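Local coordinates for nitrate transport protein nrtA (Synechocystis sp., PDB 2G29) that binds nitrate in the periplasm as the solute-binding component of the NrtABCD ABC transporter for nitrate uptake, a complex that probably also carries nitrite, at residues Val191-Asn203 and Cys209-Val223. Numbering follows the deposited sequence.
Sequences VPPAQMVANVKVN and CVGEPWPLQTVNQGV. With NO3 (nitrate ion), chain B.
Helix 196-201 and helix 214-221 run in roughly the same direction at 40°, their axes approaching to 10.1 Å, with V197 next to T218 and P193 next to V210. In this periplasmic binding protein fold of two domains, they pack beside strand 207-211 of one domain's mixed sheet. V197 is a knob in a hole formed by W214, Q217, T218 and Q221; CG2, anti to its own carbonyl carbon, lies 3.6 Å from T218 OG1, while CG1, anti to the backbone N (chi1 173°), meets Q221 NE2. The indole of W214 carries P193 O and A194 CA over one face, the latter a CH-pi contact 4.1 Å from the centroid of the six-membered ring, and P213 CG over the opposite face. Its NE1 hydrogen-bonds to A41 O, so an alanine here would probably leave that carbonyl without its donor and open a gap beneath A194. Farther along, V223 CG2 meets V200 CG1 at 3.9 Å. At the other end the contact reaches the nitrate site, which W73 and K240 help to complete: P193 CG and V210 CG2 both touch nitrate O2, which accepts a nearly straight hydrogen bond (168°) from G211 N at 3.1 Å.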
ATOM      1  N   VAL A 191     -11.111   5.926   7.271  1.00 10.26           N
ATOM      2  CA  VAL A 191     -11.845   4.752   7.746  1.00 10.72           C
ATOM      3  C   VAL A 191     -10.832   3.578   7.730  1.00 10.73           C
ATOM      4  O   VAL A 191     -10.129   3.375   6.732  1.00 11.09           O
ATOM      5  CB  VAL A 191     -13.057   4.375   6.806  1.00  9.62           C
ATOM      6  CG1 VAL A 191     -13.720   3.099   7.295  1.00 10.76           C
ATOM      7  CG2 VAL A 191     -14.091   5.521   6.785  1.00 12.69           C
ATOM      8  N   PRO A 192     -10.727   2.806   8.826  1.00  9.96           N
ATOM      9  CA  PRO A 192      -9.783   1.664   8.816  1.00  9.44           C
ATOM     10  C   PRO A 192     -10.147   0.725   7.647  1.00  9.91           C
ATOM     11  O   PRO A 192     -11.325   0.491   7.373  1.00 10.49           O
ATOM     12  CB  PRO A 192     -10.029   0.989  10.173  1.00  9.65           C
ATOM     13  CG  PRO A 192     -10.486   2.142  11.063  1.00 11.04           C
ATOM     14  CD  PRO A 192     -11.388   2.955  10.140  1.00 10.65           C
ATOM     15  N   PRO A 193      -9.146   0.146   6.981  1.00 10.29           N
ATOM     16  CA  PRO A 193      -9.429  -0.742   5.849  1.00 10.00           C
ATOM     17  C   PRO A 193     -10.483  -1.808   6.058  1.00 11.99           C
ATOM     18  O   PRO A 193     -11.376  -1.951   5.218  1.00 10.69           O
ATOM     19  CB  PRO A 193      -8.058  -1.344   5.517  1.00 10.40           C
ATOM     20  CG  PRO A 193      -7.126  -0.154   5.813  1.00  9.90           C
ATOM     21  CD  PRO A 193      -7.698   0.368   7.153  1.00  9.82           C
ATOM     22  N   ALA A 194     -10.399  -2.532   7.180  1.00 11.70           N
ATOM     23  CA  ALA A 194     -11.344  -3.593   7.436  1.00 12.96           C
ATOM     24  C   ALA A 194     -12.739  -3.102   7.781  1.00 12.83           C
ATOM     25  O   ALA A 194     -13.652  -3.909   7.974  1.00 13.84           O
ATOM     26  CB  ALA A 194     -10.809  -4.478   8.547  1.00 13.76           C
ATOM     27  N   GLN A 195     -12.920  -1.784   7.868  1.00 11.68           N
ATOM     28  CA  GLN A 195     -14.212  -1.206   8.197  1.00 12.73           C
ATOM     29  C   GLN A 195     -14.818  -0.430   7.017  1.00 11.73           C
ATOM     30  O   GLN A 195     -15.918   0.128   7.145  1.00 12.43           O
ATOM     31  CB  GLN A 195     -14.088  -0.260   9.398  1.00 13.72           C
ATOM     32  CG  GLN A 195     -13.708  -0.999  10.693  1.00 18.83           C
ATOM     33  CD  GLN A 195     -13.389  -0.055  11.846  1.00 22.71           C
ATOM     34  OE1 GLN A 195     -14.026   0.997  12.007  1.00 26.47           O
ATOM     35  NE2 GLN A 195     -12.404  -0.430  12.664  1.00 26.77           N
ATOM     36  N   MET A 196     -14.139  -0.431   5.859  1.00 11.43           N
ATOM     37  CA  MET A 196     -14.659   0.306   4.700  1.00 11.55           C
ATOM     38  C   MET A 196     -16.013  -0.223   4.232  1.00 11.22           C
ATOM     39  O   MET A 196     -16.929   0.574   3.966  1.00 11.06           O
ATOM     40  CB  MET A 196     -13.641   0.243   3.549  1.00 11.25           C
ATOM     41  CG  MET A 196     -12.416   1.100   3.736  1.00 11.10           C
ATOM     42  SD  MET A 196     -12.834   2.823   3.377  1.00 11.11           S
ATOM     43  CE  MET A 196     -11.211   3.579   3.554  1.00 14.14           C
ATOM     44  N   VAL A 197     -16.145  -1.541   4.094  1.00 11.47           N
ATOM     45  CA  VAL A 197     -17.399  -2.122   3.635  1.00 13.29           C
ATOM     46  C   VAL A 197     -18.556  -1.786   4.603  1.00 13.31           C
ATOM     47  O   VAL A 197     -19.638  -1.358   4.162  1.00 16.06           O
ATOM     48  CB  VAL A 197     -17.216  -3.665   3.425  1.00 13.95           C
ATOM     49  CG1 VAL A 197     -18.575  -4.342   3.118  1.00 15.27           C
ATOM     50  CG2 VAL A 197     -16.295  -3.905   2.253  1.00 13.53           C
ATOM     51  N   ALA A 198     -18.328  -1.905   5.914  1.00 13.56           N
ATOM     52  CA  ALA A 198     -19.400  -1.600   6.877  1.00 14.08           C
ATOM     53  C   ALA A 198     -19.821  -0.142   6.784  1.00 15.50           C
ATOM     54  O   ALA A 198     -21.010   0.197   6.941  1.00 16.72           O
ATOM     55  CB  ALA A 198     -18.935  -1.905   8.293  1.00 15.72           C
ATOM     56  N   ASN A 199     -18.858   0.732   6.531  1.00 14.74           N
ATOM     57  CA  ASN A 199     -19.163   2.150   6.420  1.00 14.93           C
ATOM     58  C   ASN A 199     -19.942   2.501   5.163  1.00 15.44           C
ATOM     59  O   ASN A 199     -20.891   3.293   5.238  1.00 16.11           O
ATOM     60  CB  ASN A 199     -17.878   2.980   6.501  1.00 15.39           C
ATOM     61  CG  ASN A 199     -17.509   3.304   7.925  1.00 17.50           C
ATOM     62  OD1 ASN A 199     -17.842   4.379   8.425  1.00 19.54           O
ATOM     63  ND2 ASN A 199     -16.861   2.368   8.606  1.00 16.07           N
ATOM     64  N   VAL A 200     -19.597   1.912   4.016  1.00 15.35           N
ATOM     65  CA  VAL A 200     -20.344   2.270   2.815  1.00 16.32           C
ATOM     66  C   VAL A 200     -21.785   1.762   2.953  1.00 18.17           C
ATOM     67  O   VAL A 200     -22.730   2.374   2.449  1.00 18.56           O
ATOM     68  CB  VAL A 200     -19.640   1.790   1.484  1.00 17.00           C
ATOM     69  CG1 VAL A 200     -19.801   0.305   1.271  1.00 17.21           C
ATOM     70  CG2 VAL A 200     -20.189   2.615   0.292  1.00 16.79           C
ATOM     71  N   LYS A 201     -21.953   0.680   3.698  1.00 18.56           N
ATOM     72  CA  LYS A 201     -23.289   0.137   3.943  1.00 21.29           C
ATOM     73  C   LYS A 201     -24.174   1.124   4.676  1.00 21.66           C
ATOM     74  O   LYS A 201     -25.406   1.047   4.569  1.00 24.97           O
ATOM     75  CB  LYS A 201     -23.198  -1.172   4.730  1.00 22.00           C
ATOM     76  CG  LYS A 201     -22.384  -2.256   4.042  1.00 23.90           C
ATOM     77  CD  LYS A 201     -22.287  -3.505   4.904  1.00 28.15           C
ATOM     78  CE  LYS A 201     -23.634  -3.860   5.513  1.00 20.00           C
ATOM     79  NZ  LYS A 201     -23.867  -3.146   6.798  1.00 20.00           N
ATOM     80  N   VAL A 202     -23.594   1.980   5.512  1.00 21.27           N
ATOM     81  CA  VAL A 202     -24.410   2.962   6.248  1.00 22.10           C
ATOM     82  C   VAL A 202     -24.259   4.368   5.665  1.00 21.67           C
ATOM     83  O   VAL A 202     -24.510   5.367   6.343  1.00 21.61           O
ATOM     84  CB  VAL A 202     -24.071   2.993   7.767  1.00 22.82           C
ATOM     85  CG1 VAL A 202     -24.577   1.717   8.415  1.00 22.73           C
ATOM     86  CG2 VAL A 202     -22.577   3.158   7.995  1.00 23.31           C
ATOM     87  N   ASN A 203     -23.836   4.429   4.403  1.00 20.76           N
ATOM     88  CA  ASN A 203     -23.669   5.689   3.689  1.00 19.09           C
ATOM     89  C   ASN A 203     -22.782   6.723   4.388  1.00 18.81           C
ATOM     90  O   ASN A 203     -23.088   7.927   4.397  1.00 18.68           O
ATOM     91  CB  ASN A 203     -25.051   6.319   3.395  1.00 20.53           C
ATOM     92  CG  ASN A 203     -25.006   7.253   2.208  1.00 20.80           C
ATOM     93  OD1 ASN A 203     -24.324   6.963   1.219  1.00 21.58           O
ATOM     94  ND2 ASN A 203     -25.736   8.371   2.277  1.00 21.04           N
ATOM     95  N   CYS A 209     -11.361   4.388  -1.212  1.00 10.18           N
ATOM     96  CA  CYS A 209     -10.213   3.712  -1.791  1.00 10.10           C
ATOM     97  C   CYS A 209      -9.587   2.857  -0.705  1.00 10.98           C
ATOM     98  O   CYS A 209      -9.303   3.367   0.395  1.00 10.57           O
ATOM     99  CB  CYS A 209      -9.220   4.748  -2.315  1.00 10.86           C
ATOM    100  SG  CYS A 209      -7.808   4.020  -3.159  1.00 10.91           S
ATOM    101  N   VAL A 210      -9.357   1.573  -1.026  1.00 10.22           N
ATOM    102  CA  VAL A 210      -8.846   0.604  -0.038  1.00 11.05           C
ATOM    103  C   VAL A 210      -8.250  -0.583  -0.812  1.00  9.80           C
ATOM    104  O   VAL A 210      -8.584  -0.800  -1.962  1.00 10.30           O
ATOM    105  CB  VAL A 210     -10.033   0.119   0.860  1.00 10.91           C
ATOM    106  CG1 VAL A 210     -11.073  -0.637   0.003  1.00 11.42           C
ATOM    107  CG2 VAL A 210      -9.564  -0.775   2.003  1.00 11.70           C
ATOM    108  N   GLY A 211      -7.334  -1.323  -0.202  1.00  9.87           N
ATOM    109  CA  GLY A 211      -6.762  -2.466  -0.917  1.00  9.46           C
ATOM    110  C   GLY A 211      -7.588  -3.743  -0.834  1.00 10.23           C
ATOM    111  O   GLY A 211      -8.556  -3.861  -0.049  1.00 10.84           O
ATOM    112  N   GLU A 212      -7.237  -4.700  -1.712  1.00 10.33           N
ATOM    113  CA  GLU A 212      -7.923  -5.993  -1.694  1.00 10.57           C
ATOM    114  C   GLU A 212      -7.794  -6.561  -0.271  1.00  9.62           C
ATOM    115  O   GLU A 212      -6.785  -6.342   0.419  1.00 10.09           O
ATOM    116  CB  GLU A 212      -7.280  -6.949  -2.690  1.00 10.13           C
ATOM    117  CG  GLU A 212      -7.348  -6.546  -4.178  1.00  8.82           C
ATOM    118  CD  GLU A 212      -8.766  -6.437  -4.772  1.00  9.48           C
ATOM    119  OE1 GLU A 212      -9.772  -6.795  -4.099  1.00 11.68           O
ATOM    120  OE2 GLU A 212      -8.849  -6.023  -5.950  1.00 11.00           O
ATOM    121  N   PRO A 213      -8.730  -7.411   0.141  1.00  9.68           N
ATOM    122  CA  PRO A 213      -9.900  -7.926  -0.590  1.00  9.74           C
ATOM    123  C   PRO A 213     -11.158  -7.061  -0.548  1.00  9.69           C
ATOM    124  O   PRO A 213     -12.198  -7.454  -1.081  1.00 11.01           O
ATOM    125  CB  PRO A 213     -10.136  -9.260   0.120  1.00 10.57           C
ATOM    126  CG  PRO A 213      -9.938  -8.851   1.601  1.00 10.17           C
ATOM    127  CD  PRO A 213      -8.648  -7.991   1.506  1.00  9.43           C
ATOM    128  N   TRP A 214     -11.071  -5.863   0.020  1.00 10.77           N
ATOM    129  CA  TRP A 214     -12.302  -5.105   0.216  1.00  9.57           C
ATOM    130  C   TRP A 214     -13.045  -4.609  -1.013  1.00 10.89           C
ATOM    131  O   TRP A 214     -14.278  -4.540  -0.968  1.00 10.50           O
ATOM    132  CB  TRP A 214     -12.030  -4.030   1.309  1.00 10.14           C
ATOM    133  CG  TRP A 214     -11.315  -4.623   2.514  1.00  9.74           C
ATOM    134  CD1 TRP A 214      -9.987  -4.446   2.839  1.00  9.61           C
ATOM    135  CD2 TRP A 214     -11.831  -5.574   3.483  1.00 10.25           C
ATOM    136  NE1 TRP A 214      -9.653  -5.202   3.929  1.00 10.68           N
ATOM    137  CE2 TRP A 214     -10.764  -5.901   4.344  1.00 10.44           C
ATOM    138  CE3 TRP A 214     -13.086  -6.175   3.689  1.00 10.63           C
ATOM    139  CZ2 TRP A 214     -10.909  -6.802   5.416  1.00 11.51           C
ATOM    140  CZ3 TRP A 214     -13.237  -7.081   4.756  1.00 10.30           C
ATOM    141  CH2 TRP A 214     -12.153  -7.378   5.602  1.00 11.43           C
ATOM    142  N   PRO A 215     -12.335  -4.300  -2.127  1.00 10.57           N
ATOM    143  CA  PRO A 215     -13.074  -3.855  -3.324  1.00 10.58           C
ATOM    144  C   PRO A 215     -13.939  -5.023  -3.824  1.00 11.27           C
ATOM    145  O   PRO A 215     -15.084  -4.844  -4.165  1.00 11.10           O
ATOM    146  CB  PRO A 215     -11.952  -3.522  -4.310  1.00 10.74           C
ATOM    147  CG  PRO A 215     -10.837  -2.995  -3.370  1.00 10.78           C
ATOM    148  CD  PRO A 215     -10.888  -4.040  -2.262  1.00 12.03           C
ATOM    149  N   LEU A 216     -13.381  -6.229  -3.878  1.00 10.39           N
ATOM    150  CA  LEU A 216     -14.184  -7.345  -4.364  1.00 11.96           C
ATOM    151  C   LEU A 216     -15.297  -7.671  -3.379  1.00 11.09           C
ATOM    152  O   LEU A 216     -16.407  -8.019  -3.800  1.00 11.94           O
ATOM    153  CB  LEU A 216     -13.308  -8.578  -4.619  1.00 11.82           C
ATOM    154  CG  LEU A 216     -14.084  -9.846  -5.095  1.00 11.09           C
ATOM    155  CD1 LEU A 216     -14.973  -9.563  -6.302  1.00 11.67           C
ATOM    156  CD2 LEU A 216     -13.088 -10.923  -5.478  1.00 12.08           C
ATOM    157  N   GLN A 217     -15.042  -7.555  -2.067  1.00 10.72           N
ATOM    158  CA  GLN A 217     -16.089  -7.863  -1.128  1.00 10.65           C
ATOM    159  C   GLN A 217     -17.238  -6.874  -1.320  1.00 10.85           C
ATOM    160  O   GLN A 217     -18.401  -7.222  -1.190  1.00 10.99           O
ATOM    161  CB  GLN A 217     -15.566  -7.794   0.302  1.00 13.25           C
ATOM    162  CG  GLN A 217     -16.705  -8.045   1.296  1.00 12.10           C
ATOM    163  CD  GLN A 217     -16.232  -8.191   2.719  1.00 13.05           C
ATOM    164  OE1 GLN A 217     -16.299  -7.245   3.507  1.00 13.11           O
ATOM    165  NE2 GLN A 217     -15.727  -9.378   3.053  1.00 12.00           N
ATOM    166  N   THR A 218     -16.902  -5.627  -1.631  1.00 11.11           N
ATOM    167  CA  THR A 218     -17.933  -4.605  -1.854  1.00 11.34           C
ATOM    168  C   THR A 218     -18.859  -5.038  -2.998  1.00 12.48           C
ATOM    169  O   THR A 218     -20.102  -4.926  -2.885  1.00 10.55           O
ATOM    170  CB  THR A 218     -17.269  -3.271  -2.239  1.00 12.57           C
ATOM    171  OG1 THR A 218     -16.491  -2.776  -1.136  1.00 11.67           O
ATOM    172  CG2 THR A 218     -18.313  -2.238  -2.582  1.00 12.39           C
ATOM    173  N   VAL A 219     -18.234  -5.508  -4.088  1.00 11.94           N
ATOM    174  CA  VAL A 219     -18.971  -5.971  -5.266  1.00 13.43           C
ATOM    175  C   VAL A 219     -19.798  -7.212  -4.931  1.00 12.38           C
ATOM    176  O   VAL A 219     -21.013  -7.280  -5.209  1.00 13.68           O
ATOM    177  CB  VAL A 219     -17.985  -6.281  -6.411  1.00 13.28           C
ATOM    178  CG1 VAL A 219     -18.698  -7.041  -7.552  1.00 14.29           C
ATOM    179  CG2 VAL A 219     -17.391  -4.979  -6.968  1.00 13.52           C
ATOM    180  N   ASN A 220     -19.168  -8.188  -4.293  1.00 11.69           N
ATOM    181  CA  ASN A 220     -19.889  -9.406  -3.993  1.00 11.74           C
ATOM    182  C   ASN A 220     -21.034  -9.226  -3.017  1.00 13.57           C
ATOM    183  O   ASN A 220     -22.029  -9.951  -3.118  1.00 14.21           O
ATOM    184  CB  ASN A 220     -18.926 -10.511  -3.500  1.00 11.59           C
ATOM    185  CG  ASN A 220     -18.036 -11.072  -4.613  1.00 11.36           C
ATOM    186  OD1 ASN A 220     -18.335 -10.919  -5.773  1.00 13.27           O
ATOM    187  ND2 ASN A 220     -16.937 -11.733  -4.241  1.00 12.06           N
ATOM    188  N   GLN A 221     -20.905  -8.283  -2.088  1.00 12.90           N
ATOM    189  CA  GLN A 221     -21.997  -8.035  -1.160  1.00 14.03           C
ATOM    190  C   GLN A 221     -23.063  -7.125  -1.771  1.00 15.04           C
ATOM    191  O   GLN A 221     -24.132  -6.943  -1.192  1.00 16.38           O
ATOM    192  CB  GLN A 221     -21.456  -7.452   0.166  1.00 14.49           C
ATOM    193  CG  GLN A 221     -20.680  -8.490   0.954  1.00 14.48           C
ATOM    194  CD  GLN A 221     -20.354  -8.102   2.382  1.00 14.04           C
ATOM    195  OE1 GLN A 221     -19.546  -8.766   3.040  1.00 16.66           O
ATOM    196  NE2 GLN A 221     -20.972  -7.050   2.874  1.00 14.41           N
ATOM    197  N   GLY A 222     -22.759  -6.555  -2.941  1.00 13.84           N
ATOM    198  CA  GLY A 222     -23.703  -5.679  -3.617  1.00 15.95           C
ATOM    199  C   GLY A 222     -23.925  -4.350  -2.944  1.00 15.38           C
ATOM    200  O   GLY A 222     -24.990  -3.751  -3.105  1.00 19.58           O
ATOM    201  N   VAL A 223     -22.934  -3.872  -2.200  1.00 15.02           N
ATOM    202  CA  VAL A 223     -23.106  -2.615  -1.478  1.00 13.80           C
ATOM    203  C   VAL A 223     -22.392  -1.450  -2.124  1.00 14.98           C
ATOM    204  O   VAL A 223     -22.313  -0.362  -1.550  1.00 14.77           O
ATOM    205  CB  VAL A 223     -22.668  -2.737   0.010  1.00 14.81           C
ATOM    206  CG1 VAL A 223     -23.556  -3.789   0.688  1.00 15.44           C
ATOM    207  CG2 VAL A 223     -21.201  -3.140   0.111  1.00 16.23           C
TER
HETATM  208  N   NO3 B 700      -5.411  -0.613   2.391  1.00 13.58           N
HETATM  209  O1  NO3 B 700      -4.844  -1.328   1.374  1.00 11.55           O
HETATM  210  O2  NO3 B 700      -6.708  -0.321   2.648  1.00 13.12           O
HETATM  211  O3  NO3 B 700      -4.444   0.004   3.385  1.00 12.31           O